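Local coordinates for protein AlyGC mutant - R241A (Glaciecola chathamensis S18K6, PDB 5GKQ) that is an engineered variant of a family 6 alginate lyase, an enzyme that cleaves alginate, most likely by beta-elimination, built as two parallel beta-helical domains, at residues 503-508 / 537-542; 542-547 / 571-576; 168-173 / 420-425; 474-479 / 497-502. All coordinates share one frame; numbering follows the deposited sequence.

How the contacts relate
Read from the N terminus, contact 3 comes first: it closes a loop of 246 residues, bringing the connection between the two beta-helical domains back onto a coil of the first one. The other three lie in the second domain and follow in series, without nesting or crossing, closing short loops. Contact 4 (474-479 / 497-502; 17 residues between) joins two early coils. Contact 1 (503-508 / 537-542; 28 between) stacks the next pair and touches contact 4, Glu504 reaching Ser478; both also touch the second subunit. Contact 2 (542-547 / 571-576; 23 between) starts from Asn542, where contact 1 ends. Contact 3 stands apart, its centre about 28 Å from the centres of contacts 1 and 2.

Contact 1 of 4, residues 503-508 / 537-542; sequences IEINNK and LPMQRN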
loop_
_atom_site.group_PDB
_atom_site.type_symbol
_atom_site.label_atom_id
_atom_site.label_comp_id
_atom_site.label_asym_id
_atom_site.label_seq_id
_atom_site.Cartn_x
_atom_site.Cartn_y
_atom_site.Cartn_z
ATOM N N ILE A 503 2.012 8.262 -13.841
ATOM C CA ILE A 503 1.539 7.003 -14.379
ATOM C C ILE A 503 1.308 6.038 -13.229
ATOM O O ILE A 503 2.191 5.845 -12.384
ATOM C CB ILE A 503 2.521 6.423 -15.406
ATOM C CG1 ILE A 503 2.596 7.335 -16.622
ATOM C CG2 ILE A 503 2.051 5.073 -15.837
ATOM C CD1 ILE A 503 3.472 6.809 -17.723
ATOM N N GLU A 504 0.106 5.458 -13.187
ATOM C CA GLU A 504 -0.270 4.434 -12.227
ATOM C C GLU A 504 -0.554 3.156 -12.995
ATOM O O GLU A 504 -1.464 3.113 -13.821
ATOM C CB GLU A 504 -1.494 4.848 -11.412
ATOM C CG GLU A 504 -2.072 3.716 -10.547
ATOM C CD GLU A 504 -3.352 4.086 -9.806
ATOM O OE1 GLU A 504 -3.366 4.065 -8.559
ATOM O OE2 GLU A 504 -4.356 4.379 -10.479
ATOM N N ILE A 505 0.226 2.124 -12.738
ATOM C CA ILE A 505 0.001 0.829 -13.353
ATOM C C ILE A 505 -0.983 0.068 -12.480
ATOM O O ILE A 505 -0.700 -0.230 -11.316
ATOM C CB ILE A 505 1.315 0.064 -13.522
ATOM C CG1 ILE A 505 2.276 0.863 -14.409
ATOM C CG2 ILE A 505 1.051 -1.288 -14.113
ATOM C CD1 ILE A 505 3.588 0.180 -14.622
ATOM N N ASN A 506 -2.150 -0.215 -13.026
ATOM C CA ASN A 506 -3.204 -0.890 -12.293
ATOM C C ASN A 506 -3.320 -2.341 -12.737
ATOM O O ASN A 506 -2.556 -2.827 -13.577
ATOM C CB ASN A 506 -4.536 -0.172 -12.481
ATOM C CG ASN A 506 -5.206 0.098 -11.188
ATOM O OD1 ASN A 506 -5.615 -0.827 -10.481
ATOM N ND2 ASN A 506 -5.294 1.372 -10.834
ATOM N N ASN A 507 -4.311 -3.022 -12.168
ATOM C CA ASN A 507 -4.577 -4.403 -12.528
ATOM C C ASN A 507 -4.814 -4.516 -14.022
ATOM O O ASN A 507 -5.539 -3.719 -14.619
ATOM C CB ASN A 507 -5.779 -4.930 -11.754
ATOM C CG ASN A 507 -5.434 -5.296 -10.326
ATOM O OD1 ASN A 507 -4.686 -6.240 -10.076
ATOM N ND2 ASN A 507 -5.970 -4.544 -9.380
ATOM N N LYS A 508 -4.164 -5.505 -14.620
ATOM C CA LYS A 508 -4.099 -5.767 -16.045
ATOM C C LYS A 508 -3.255 -4.739 -16.773
ATOM O O LYS A 508 -3.097 -4.844 -17.990
ATOM C CB LYS A 508 -5.491 -5.862 -16.694
ATOM C CG LYS A 508 -6.253 -7.116 -16.296
ATOM C CD LYS A 508 -7.528 -7.313 -17.092
ATOM C CE LYS A 508 -8.722 -6.647 -16.426
ATOM N NZ LYS A 508 -9.985 -7.007 -17.106
ATOM N N LEU A 537 -3.453 -0.038 -3.851
ATOM C CA LEU A 537 -4.326 -1.089 -3.402
ATOM C C LEU A 537 -3.674 -2.415 -3.690
ATOM O O LEU A 537 -2.709 -2.500 -4.460
ATOM C CB LEU A 537 -5.647 -1.012 -4.139
ATOM C CG LEU A 537 -6.380 0.327 -4.125
ATOM C CD1 LEU A 537 -7.702 0.111 -4.783
ATOM C CD2 LEU A 537 -6.573 0.789 -2.709
ATOM N N PRO A 538 -4.181 -3.486 -3.102
ATOM C CA PRO A 538 -3.691 -4.815 -3.502
ATOM C C PRO A 538 -3.867 -5.066 -4.998
ATOM O O PRO A 538 -4.913 -4.806 -5.586
ATOM C CB PRO A 538 -4.549 -5.816 -2.702
ATOM C CG PRO A 538 -5.379 -4.966 -1.765
ATOM C CD PRO A 538 -4.829 -3.586 -1.791
ATOM N N MET A 539 -2.806 -5.578 -5.605
ATOM C CA MET A 539 -2.720 -5.854 -7.044
ATOM C C MET A 539 -2.777 -7.360 -7.247
ATOM O O MET A 539 -2.071 -8.106 -6.558
ATOM C CB MET A 539 -1.418 -5.273 -7.580
ATOM C CG MET A 539 -1.382 -5.063 -9.064
ATOM S SD MET A 539 0.163 -4.281 -9.542
ATOM C CE MET A 539 -0.130 -3.894 -11.253
ATOM N N GLN A 540 -3.627 -7.798 -8.178
ATOM C CA GLN A 540 -3.804 -9.206 -8.507
ATOM C C GLN A 540 -2.980 -9.648 -9.703
ATOM O O GLN A 540 -2.362 -10.716 -9.659
ATOM C CB GLN A 540 -5.273 -9.545 -8.779
ATOM C CG GLN A 540 -6.164 -9.434 -7.557
ATOM C CD GLN A 540 -6.757 -8.073 -7.485
ATOM O OE1 GLN A 540 -7.180 -7.539 -8.498
ATOM N NE2 GLN A 540 -6.748 -7.468 -6.309
ATOM N N ARG A 541 -2.915 -8.859 -10.763
ATOM C CA ARG A 541 -2.064 -9.191 -11.893
ATOM C C ARG A 541 -0.620 -8.748 -11.678
ATOM O O ARG A 541 -0.359 -7.639 -11.219
ATOM C CB ARG A 541 -2.612 -8.528 -13.148
ATOM C CG ARG A 541 -4.011 -8.910 -13.441
ATOM C CD ARG A 541 -4.068 -10.346 -13.850
ATOM N NE ARG A 541 -5.425 -10.859 -13.757
ATOM C CZ ARG A 541 -6.283 -10.850 -14.761
ATOM N NH1 ARG A 541 -5.921 -10.358 -15.941
ATOM N NH2 ARG A 541 -7.496 -11.345 -14.582
ATOM N N ASN A 542 0.322 -9.617 -12.043
ATOM C CA ASN A 542 1.690 -9.180 -12.270
ATOM C C ASN A 542 1.712 -8.203 -13.441
ATOM O O ASN A 542 0.789 -8.158 -14.258
ATOM C CB ASN A 542 2.616 -10.361 -12.578
ATOM C CG ASN A 542 2.769 -11.323 -11.416
ATOM O OD1 ASN A 542 2.326 -11.064 -10.307
ATOM N ND2 ASN A 542 3.413 -12.445 -11.675
#
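The side-chain amides of Asn507 and Gln540 lie nearly parallel, their planes 17° apart, with Gln540 OE1 over one face of the Asn507 amide, 3.4 Å from Asn507 CG. At the edge of that amide, two successive backbone N-H groups converge on one oxygen: Gln540 N reaches Asn507 OD1 at 2.7 Å and Arg541 N reaches the same OD1 at 3.2 Å, both in the carbonyl plane. This double grip fixes the rotation of the Asn507 amide and satisfies two N-H groups of a loop that has no regular structure. With only a methyl at this position, as in an alanine, both N-H groups would probably lose their acceptor and Gln540 OE1 the amide it lies over. The Met539 chain runs extended, its CG anti to the backbone N (chi1 -161°), and carries CE to 4.0 Å from Ile505 CG2. Lys508 and Arg541 lie alongside each other, Lys508 CG 3.3 Å from Arg541 NH1. Gln540 NE2 bonds outward to the carbonyl of Pro117, in the first domain. Here an asparagine just after strand 501-505 holds the loop that follows the neighbouring strand 530-534, linking successive coils of the parallel beta-helix.

Contact 2 of 4, residues 542-547 / 571-576; sequences NYRLAI and FADYIE
Strands 543-547 and 574-576 run parallel, 7° apart, Tyr543 pairing with Ala572 and Leu545 with Ile575, so the second chain fits in one more residue around Asp573, whose N still bonds Tyr543 O (2.6 Å) before the ladder resumes with Leu545 N to Tyr574 O and Glu576 N to Leu545 O. Ala572 CB sits over a face of the Tyr543 ring, 3.8 Å from its centroid, a CH-pi contact; with CG between the backbone N and the carbonyl carbon (chi1 63°), the ring is directed over Ala572. On the opposite side of the sheet Arg544 CG lies over the Tyr574 ring, 4.1 Å from the centroid, while a water at the ring's edge joins Tyr574 OH to Arg544 NH1, and Arg544 NH2 bonds Val434 O. Asn542 ND2 meets Asp573 OD1 at 3.2 Å, from above the carboxylate plane, with the two flat groups 80° apart; the same ND2 also bonds Ile176 O. Tyr543, Leu545 and Ile575 turn inward onto Phe564 of strand 564-565, and Ile575 also meets Phe590 and Leu592 of strand 590-592. Strand 510-514 continues the ladder on the other edge of 543-547, through Leu511 and Leu513.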
loop_
_atom_site.group_PDB
_atom_site.type_symbol
_atom_site.label_atom_id
_atom_site.label_comp_id
_atom_site.label_asym_id
_atom_site.label_seq_id
_atom_site.Cartn_x
_atom_site.Cartn_y
_atom_site.Cartn_z
ATOM N N ASN A 542 0.322 -9.617 -12.043
ATOM C CA ASN A 542 1.690 -9.180 -12.270
ATOM C C ASN A 542 1.712 -8.203 -13.441
ATOM O O ASN A 542 0.789 -8.158 -14.258
ATOM C CB ASN A 542 2.616 -10.361 -12.578
ATOM C CG ASN A 542 2.769 -11.323 -11.416
ATOM O OD1 ASN A 542 2.326 -11.064 -10.307
ATOM N ND2 ASN A 542 3.413 -12.445 -11.675
ATOM N N TYR A 543 2.777 -7.406 -13.531
ATOM C CA TYR A 543 2.852 -6.407 -14.581
ATOM C C TYR A 543 4.197 -6.474 -15.286
ATOM O O TYR A 543 5.143 -7.119 -14.828
ATOM C CB TYR A 543 2.607 -5.006 -14.031
ATOM C CG TYR A 543 3.635 -4.544 -13.033
ATOM C CD1 TYR A 543 3.653 -5.054 -11.744
ATOM C CD2 TYR A 543 4.579 -3.595 -13.374
ATOM C CE1 TYR A 543 4.591 -4.636 -10.831
ATOM C CE2 TYR A 543 5.525 -3.174 -12.472
ATOM C CZ TYR A 543 5.523 -3.688 -11.200
ATOM O OH TYR A 543 6.460 -3.275 -10.292
ATOM N N ARG A 544 4.249 -5.815 -16.435
ATOM C CA ARG A 544 5.445 -5.688 -17.239
ATOM C C ARG A 544 5.655 -4.216 -17.508
ATOM O O ARG A 544 4.688 -3.501 -17.775
ATOM C CB ARG A 544 5.318 -6.434 -18.545
ATOM C CG ARG A 544 5.165 -7.919 -18.364
ATOM C CD ARG A 544 4.647 -8.568 -19.629
ATOM N NE ARG A 544 3.199 -8.461 -19.721
ATOM C CZ ARG A 544 2.547 -8.336 -20.864
ATOM N NH1 ARG A 544 3.229 -8.288 -21.994
ATOM N NH2 ARG A 544 1.225 -8.253 -20.865
ATOM N N LEU A 545 6.909 -3.755 -17.406
ATOM C CA LEU A 545 7.260 -2.362 -17.665
ATOM C C LEU A 545 8.482 -2.341 -18.558
ATOM O O LEU A 545 9.504 -2.936 -18.213
ATOM C CB LEU A 545 7.531 -1.612 -16.365
ATOM C CG LEU A 545 8.021 -0.164 -16.435
ATOM C CD1 LEU A 545 7.095 0.733 -17.221
ATOM C CD2 LEU A 545 8.160 0.381 -15.047
ATOM N N ALA A 546 8.379 -1.677 -19.706
ATOM C CA ALA A 546 9.485 -1.532 -20.641
ATOM C C ALA A 546 9.667 -0.059 -20.968
ATOM O O ALA A 546 8.696 0.626 -21.288
ATOM C CB ALA A 546 9.239 -2.332 -21.918
ATOM N N ILE A 547 10.906 0.430 -20.878
ATOM C CA ILE A 547 11.227 1.839 -21.098
ATOM C C ILE A 547 12.360 1.931 -22.103
ATOM O O ILE A 547 13.479 1.489 -21.824
ATOM C CB ILE A 547 11.615 2.549 -19.797
ATOM C CG1 ILE A 547 10.447 2.526 -18.821
ATOM C CG2 ILE A 547 12.056 3.977 -20.103
ATOM C CD1 ILE A 547 10.837 2.728 -17.401
ATOM N N PHE A 571 4.244 -7.276 -8.033
ATOM C CA PHE A 571 5.235 -8.146 -8.642
ATOM C C PHE A 571 5.371 -7.814 -10.112
ATOM O O PHE A 571 4.409 -7.938 -10.870
ATOM C CB PHE A 571 4.873 -9.609 -8.468
ATOM C CG PHE A 571 5.984 -10.531 -8.855
ATOM C CD1 PHE A 571 7.003 -10.810 -7.965
ATOM C CD2 PHE A 571 6.042 -11.067 -10.125
ATOM C CE1 PHE A 571 8.033 -11.621 -8.330
ATOM C CE2 PHE A 571 7.071 -11.874 -10.491
ATOM C CZ PHE A 571 8.071 -12.154 -9.594
ATOM N N ALA A 572 6.571 -7.446 -10.524
ATOM C CA ALA A 572 6.835 -7.177 -11.925
ATOM C C ALA A 572 7.350 -8.453 -12.563
ATOM O O ALA A 572 8.321 -9.040 -12.077
ATOM C CB ALA A 572 7.844 -6.042 -12.087
ATOM N N ASP A 573 6.677 -8.901 -13.624
ATOM C CA ASP A 573 7.220 -9.998 -14.413
ATOM C C ASP A 573 8.592 -9.624 -14.947
ATOM O O ASP A 573 9.521 -10.429 -14.906
ATOM C CB ASP A 573 6.271 -10.369 -15.557
ATOM C CG ASP A 573 5.169 -11.322 -15.132
ATOM O OD1 ASP A 573 5.391 -12.131 -14.214
ATOM O OD2 ASP A 573 4.063 -11.258 -15.720
ATOM N N TYR A 574 8.734 -8.403 -15.455
ATOM C CA TYR A 574 10.043 -7.827 -15.727
ATOM C C TYR A 574 9.932 -6.315 -15.766
ATOM O O TYR A 574 8.864 -5.764 -16.053
ATOM C CB TYR A 574 10.651 -8.313 -17.043
ATOM C CG TYR A 574 9.856 -8.015 -18.301
ATOM C CD1 TYR A 574 9.933 -6.784 -18.932
ATOM C CD2 TYR A 574 9.067 -8.990 -18.889
ATOM C CE1 TYR A 574 9.226 -6.531 -20.094
ATOM C CE2 TYR A 574 8.369 -8.745 -20.048
ATOM C CZ TYR A 574 8.444 -7.520 -20.644
ATOM O OH TYR A 574 7.724 -7.305 -21.799
ATOM N N ILE A 575 11.057 -5.660 -15.457
ATOM C CA ILE A 575 11.272 -4.234 -15.680
ATOM C C ILE A 575 12.519 -4.091 -16.538
ATOM O O ILE A 575 13.584 -4.593 -16.176
ATOM C CB ILE A 575 11.432 -3.450 -14.372
ATOM C CG1 ILE A 575 10.183 -3.579 -13.515
ATOM C CG2 ILE A 575 11.709 -2.008 -14.691
ATOM C CD1 ILE A 575 10.177 -2.774 -12.283
ATOM N N GLU A 576 12.385 -3.394 -17.655
ATOM C CA GLU A 576 13.370 -3.372 -18.727
ATOM C C GLU A 576 13.584 -1.930 -19.138
ATOM O O GLU A 576 12.677 -1.306 -19.695
ATOM C CB GLU A 576 12.882 -4.178 -19.921
ATOM C CG GLU A 576 13.919 -5.013 -20.556
ATOM C CD GLU A 576 13.439 -5.596 -21.847
ATOM O OE1 GLU A 576 14.302 -5.991 -22.661
ATOM O OE2 GLU A 576 12.202 -5.629 -22.051
HETATM O O HOH W 1 5.783 -8.692 -23.245
HETATM O O HOH W 2 2.086 -9.458 -17.391
#

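Contact 3 of 4, residues 168-173 / 420-425; sequences HNYFGP and DEVGVS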
loop_
_atom_site.group_PDB
_atom_site.type_symbol
_atom_site.label_atom_id
_atom_site.label_comp_id
_atom_site.label_asym_id
_atom_site.label_seq_id
_atom_site.Cartn_x
_atom_site.Cartn_y
_atom_site.Cartn_z
ATOM N N HIS A 168 -6.505 -36.055 -17.742
ATOM C CA HIS A 168 -6.998 -35.234 -18.856
ATOM C C HIS A 168 -7.337 -33.803 -18.445
ATOM O O HIS A 168 -8.206 -33.175 -19.055
ATOM C CB HIS A 168 -8.220 -35.860 -19.539
ATOM C CG HIS A 168 -7.914 -37.087 -20.341
ATOM N ND1 HIS A 168 -7.961 -38.357 -19.806
ATOM C CD2 HIS A 168 -7.592 -37.241 -21.645
ATOM C CE1 HIS A 168 -7.659 -39.238 -20.742
ATOM N NE2 HIS A 168 -7.429 -38.586 -21.867
ATOM N N ASN A 169 -6.669 -33.265 -17.425
ATOM C CA ASN A 169 -6.929 -31.898 -17.001
ATOM C C ASN A 169 -5.976 -30.929 -17.685
ATOM O O ASN A 169 -4.791 -31.226 -17.866
ATOM C CB ASN A 169 -6.773 -31.750 -15.499
ATOM C CG ASN A 169 -7.724 -32.593 -14.730
ATOM O OD1 ASN A 169 -8.873 -32.237 -14.546
ATOM N ND2 ASN A 169 -7.247 -33.729 -14.265
ATOM N N TYR A 170 -6.499 -29.762 -18.052
ATOM C CA TYR A 170 -5.677 -28.622 -18.427
ATOM C C TYR A 170 -5.326 -27.860 -17.154
ATOM O O TYR A 170 -6.181 -27.205 -16.554
ATOM C CB TYR A 170 -6.398 -27.729 -19.430
ATOM C CG TYR A 170 -5.616 -26.533 -19.946
ATOM C CD1 TYR A 170 -4.429 -26.693 -20.651
ATOM C CD2 TYR A 170 -6.088 -25.245 -19.763
ATOM C CE1 TYR A 170 -3.744 -25.609 -21.146
ATOM C CE2 TYR A 170 -5.413 -24.173 -20.240
ATOM C CZ TYR A 170 -4.239 -24.356 -20.929
ATOM O OH TYR A 170 -3.569 -23.262 -21.409
ATOM N N PHE A 171 -4.077 -27.991 -16.720
ATOM C CA PHE A 171 -3.504 -27.137 -15.685
ATOM C C PHE A 171 -2.822 -26.009 -16.437
ATOM O O PHE A 171 -1.685 -26.145 -16.880
ATOM C CB PHE A 171 -2.526 -27.903 -14.800
ATOM C CG PHE A 171 -3.168 -28.972 -13.957
ATOM C CD1 PHE A 171 -3.877 -28.649 -12.811
ATOM C CD2 PHE A 171 -3.049 -30.303 -14.299
ATOM C CE1 PHE A 171 -4.462 -29.629 -12.034
ATOM C CE2 PHE A 171 -3.625 -31.280 -13.524
ATOM C CZ PHE A 171 -4.333 -30.940 -12.392
ATOM N N GLY A 172 -3.526 -24.903 -16.604
ATOM C CA GLY A 172 -3.061 -23.836 -17.455
ATOM C C GLY A 172 -2.160 -22.858 -16.745
ATOM O O GLY A 172 -1.839 -23.009 -15.564
ATOM N N PRO A 173 -1.741 -21.836 -17.472
ATOM C CA PRO A 173 -0.777 -20.860 -16.955
ATOM C C PRO A 173 -1.026 -20.373 -15.540
ATOM O O PRO A 173 -2.054 -19.766 -15.248
ATOM C CB PRO A 173 -0.913 -19.705 -17.947
ATOM C CG PRO A 173 -1.261 -20.364 -19.203
ATOM C CD PRO A 173 -2.150 -21.518 -18.845
ATOM N N ASP A 420 -4.856 -29.846 -26.911
ATOM C CA ASP A 420 -6.227 -29.871 -27.393
ATOM C C ASP A 420 -6.910 -31.190 -27.091
ATOM O O ASP A 420 -8.006 -31.425 -27.585
ATOM C CB ASP A 420 -6.278 -29.584 -28.903
ATOM C CG ASP A 420 -5.460 -30.562 -29.708
ATOM O OD1 ASP A 420 -4.982 -31.554 -29.143
ATOM O OD2 ASP A 420 -5.277 -30.351 -30.909
ATOM N N GLU A 421 -6.270 -32.060 -26.317
ATOM C CA GLU A 421 -6.891 -33.280 -25.829
ATOM C C GLU A 421 -7.193 -33.227 -24.336
ATOM O O GLU A 421 -7.489 -34.261 -23.739
ATOM C CB GLU A 421 -5.998 -34.482 -26.137
ATOM C CG GLU A 421 -5.791 -34.712 -27.609
ATOM C CD GLU A 421 -4.863 -35.864 -27.906
ATOM O OE1 GLU A 421 -5.167 -37.014 -27.537
ATOM O OE2 GLU A 421 -3.818 -35.628 -28.526
ATOM N N VAL A 422 -7.122 -32.055 -23.713
ATOM C CA VAL A 422 -7.360 -31.925 -22.287
ATOM C C VAL A 422 -8.344 -30.798 -22.085
ATOM O O VAL A 422 -8.634 -30.024 -22.993
ATOM C CB VAL A 422 -6.076 -31.655 -21.468
ATOM C CG1 VAL A 422 -5.124 -32.822 -21.541
ATOM C CG2 VAL A 422 -5.425 -30.375 -21.903
ATOM N N GLY A 423 -8.844 -30.701 -20.868
ATOM C CA GLY A 423 -9.835 -29.680 -20.622
ATOM C C GLY A 423 -11.153 -29.993 -21.312
ATOM O O GLY A 423 -11.535 -31.148 -21.514
ATOM N N VAL A 424 -11.845 -28.936 -21.699
ATOM C CA VAL A 424 -13.148 -29.033 -22.330
ATOM C C VAL A 424 -13.082 -28.329 -23.667
ATOM O O VAL A 424 -12.397 -27.312 -23.808
ATOM C CB VAL A 424 -14.239 -28.419 -21.443
ATOM C CG1 VAL A 424 -14.495 -29.317 -20.289
ATOM C CG2 VAL A 424 -13.801 -27.046 -20.956
ATOM N N SER A 425 -13.787 -28.865 -24.647
ATOM C CA SER A 425 -13.748 -28.261 -25.961
ATOM C C SER A 425 -14.665 -27.060 -26.074
ATOM O O SER A 425 -14.618 -26.371 -27.097
ATOM C CB SER A 425 -14.078 -29.300 -27.022
ATOM O OG SER A 425 -15.122 -30.145 -26.596
#
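Val422 lays its branched end against the 168-170 backbone: CB rests 3.6 Å from His168 O and 3.8 Å from Asn169 O, while CG2 meets Tyr170 CB at 3.8 Å. CG1 stands anti to the carbonyl carbon (chi1 -65°), which turns it to the His168 carbonyl group and leaves CG2 facing Tyr170; the valine and tyrosine side chains cross at about a right angle. One backbone bond pins the two chains together, Gly423 N to His168 O at 3.1 Å, the donor tilted 30° from the carbonyl plane. Gly423 has a positive phi, and a CB there would crowd Tyr170 CB, which suits a residue without a side chain. Glu421 O approaches the edge of the His168 ring in its plane, 3.6 Å from CD2. Exchanging Val422 for an alanine removes both methyls and would probably open a gap beside Tyr170 CB and the His168 carbonyl group. Lys429 ties the site further, bonding Val422 O and making a cation-pi contact with the Tyr170 ring, whose OH bonds Asp207. His168 stacks on His137, and Val422 packs on Tyr205. The connection thus lies across neighbouring coils of the first beta-helix, with strand 170-171 between strands 134-141 and 200-207.

Contact 4 of 4, residues 474-479 / 497-502; sequences SKILSL and PQRSTL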
loop_
_atom_site.group_PDB
_atom_site.type_symbol
_atom_site.label_atom_id
_atom_site.label_comp_id
_atom_site.label_asym_id
_atom_site.label_seq_id
_atom_site.Cartn_x
_atom_site.Cartn_y
_atom_site.Cartn_z
ATOM N N SER A 474 -2.734 16.816 -16.337
ATOM C CA SER A 474 -3.304 17.195 -15.052
ATOM C C SER A 474 -4.083 16.070 -14.385
ATOM O O SER A 474 -4.554 16.247 -13.263
ATOM C CB SER A 474 -4.204 18.413 -15.226
ATOM O OG SER A 474 -5.166 18.161 -16.228
ATOM N N LYS A 475 -4.233 14.928 -15.041
ATOM C CA LYS A 475 -4.914 13.771 -14.484
ATOM C C LYS A 475 -3.915 12.638 -14.356
ATOM O O LYS A 475 -2.937 12.583 -15.093
ATOM C CB LYS A 475 -6.085 13.300 -15.363
ATOM C CG LYS A 475 -7.198 14.302 -15.539
ATOM C CD LYS A 475 -8.205 13.841 -16.591
ATOM C CE LYS A 475 -9.422 14.744 -16.639
ATOM N NZ LYS A 475 -10.489 14.139 -17.474
ATOM N N ILE A 476 -4.166 11.722 -13.436
ATOM C CA ILE A 476 -3.304 10.555 -13.304
ATOM C C ILE A 476 -3.577 9.612 -14.466
ATOM O O ILE A 476 -4.733 9.322 -14.789
ATOM C CB ILE A 476 -3.512 9.864 -11.949
ATOM C CG1 ILE A 476 -2.787 10.628 -10.845
ATOM C CG2 ILE A 476 -2.959 8.481 -11.984
ATOM C CD1 ILE A 476 -3.564 11.782 -10.271
ATOM N N LEU A 477 -2.515 9.162 -15.122
ATOM C CA LEU A 477 -2.622 8.246 -16.249
ATOM C C LEU A 477 -2.635 6.833 -15.685
ATOM O O LEU A 477 -1.598 6.212 -15.470
ATOM C CB LEU A 477 -1.473 8.456 -17.220
ATOM C CG LEU A 477 -1.279 9.905 -17.649
ATOM C CD1 LEU A 477 -0.128 10.026 -18.611
ATOM C CD2 LEU A 477 -2.567 10.420 -18.269
ATOM N N SER A 478 -3.836 6.328 -15.429
ATOM C CA SER A 478 -4.034 5.001 -14.878
ATOM C C SER A 478 -4.177 4.007 -16.013
ATOM O O SER A 478 -4.922 4.243 -16.967
ATOM C CB SER A 478 -5.269 4.980 -13.985
ATOM O OG SER A 478 -5.105 4.062 -12.918
ATOM N N LEU A 479 -3.447 2.910 -15.914
ATOM C CA LEU A 479 -3.383 1.871 -16.930
ATOM C C LEU A 479 -4.016 0.610 -16.384
ATOM O O LEU A 479 -3.519 0.038 -15.410
ATOM C CB LEU A 479 -1.943 1.603 -17.329
ATOM C CG LEU A 479 -1.440 2.456 -18.462
ATOM C CD1 LEU A 479 0.044 2.233 -18.541
ATOM C CD2 LEU A 479 -2.217 2.074 -19.731
ATOM N N PRO A 497 4.343 16.307 -16.338
ATOM C CA PRO A 497 3.506 15.959 -15.188
ATOM C C PRO A 497 3.217 17.167 -14.322
ATOM O O PRO A 497 4.093 17.989 -14.071
ATOM C CB PRO A 497 4.362 14.943 -14.426
ATOM C CG PRO A 497 5.725 15.207 -14.849
ATOM C CD PRO A 497 5.624 15.586 -16.293
ATOM N N GLN A 498 1.981 17.266 -13.852
ATOM C CA GLN A 498 1.601 18.269 -12.872
ATOM C C GLN A 498 0.970 17.658 -11.637
ATOM O O GLN A 498 0.342 18.377 -10.864
ATOM C CB GLN A 498 0.631 19.279 -13.477
ATOM C CG GLN A 498 1.072 19.875 -14.775
ATOM C CD GLN A 498 0.009 20.753 -15.372
ATOM O OE1 GLN A 498 -0.812 20.297 -16.160
ATOM N NE2 GLN A 498 0.008 22.022 -14.990
ATOM N N ARG A 499 1.100 16.350 -11.433
ATOM C CA ARG A 499 0.528 15.687 -10.272
ATOM C C ARG A 499 1.606 14.896 -9.553
ATOM O O ARG A 499 2.658 14.602 -10.116
ATOM C CB ARG A 499 -0.627 14.745 -10.662
ATOM C CG ARG A 499 -1.651 15.377 -11.543
ATOM C CD ARG A 499 -2.389 16.474 -10.812
ATOM N NE ARG A 499 -3.003 15.958 -9.599
ATOM C CZ ARG A 499 -4.104 15.220 -9.595
ATOM N NH1 ARG A 499 -4.701 14.914 -10.735
ATOM N NH2 ARG A 499 -4.592 14.779 -8.457
ATOM N N SER A 500 1.327 14.531 -8.300
ATOM C CA SER A 500 2.291 13.736 -7.549
ATOM C C SER A 500 2.571 12.399 -8.214
ATOM O O SER A 500 3.628 11.813 -7.967
ATOM C CB SER A 500 1.822 13.509 -6.107
ATOM O OG SER A 500 0.435 13.710 -5.976
ATOM N N THR A 501 1.656 11.910 -9.045
ATOM C CA THR A 501 1.870 10.710 -9.832
ATOM C C THR A 501 1.561 11.025 -11.284
ATOM O O THR A 501 0.579 11.696 -11.581
ATOM C CB THR A 501 0.989 9.560 -9.366
ATOM O OG1 THR A 501 1.202 9.331 -7.975
ATOM C CG2 THR A 501 1.325 8.295 -10.129
ATOM N N LEU A 502 2.405 10.563 -12.186
ATOM C CA LEU A 502 2.072 10.682 -13.592
ATOM C C LEU A 502 1.399 9.412 -14.084
ATOM O O LEU A 502 0.321 9.464 -14.669
ATOM C CB LEU A 502 3.327 10.973 -14.418
ATOM C CG LEU A 502 3.090 11.044 -15.926
ATOM C CD1 LEU A 502 2.405 12.320 -16.291
ATOM C CD2 LEU A 502 4.377 10.927 -16.703
#
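Arg499 curls back on itself through chi2 (-66°) and chi3 (-57°), which brings NH1 round to Ser474 O at 2.9 Å, while a bend at chi2 of Ile476 (84°) lays CD1 over the guanidinium. There Ile476 CD1 lies over one face, toward its rim, 3.5 Å from Arg499 CZ, and the two side chains cross at about a right angle. The Ser474 carbonyl meets the group at its edge instead, so a carbonyl grips the edge of the guanidinium while an aliphatic methyl covers one face. Further along, Ile476 CG1 lies 3.6 Å from Thr501 O. Leu477 N then bonds Leu502 O (2.9 Å), and the two leucines run side by side, pointing the same way, with Leu477 CD1 4.1 Å from Leu502 CD1. Arg499 also makes weak hydrogen bonds to Pro86 O and Gln122 O of the second subunit, where Gln122 belongs to the glycan pocket. The pairing is that of adjacent coils in a parallel beta-helix, here at strand 477-479, one of the two end strands of its face, with the curled arginine in the loop just before the corner at Leu502, where the partner subunit packs.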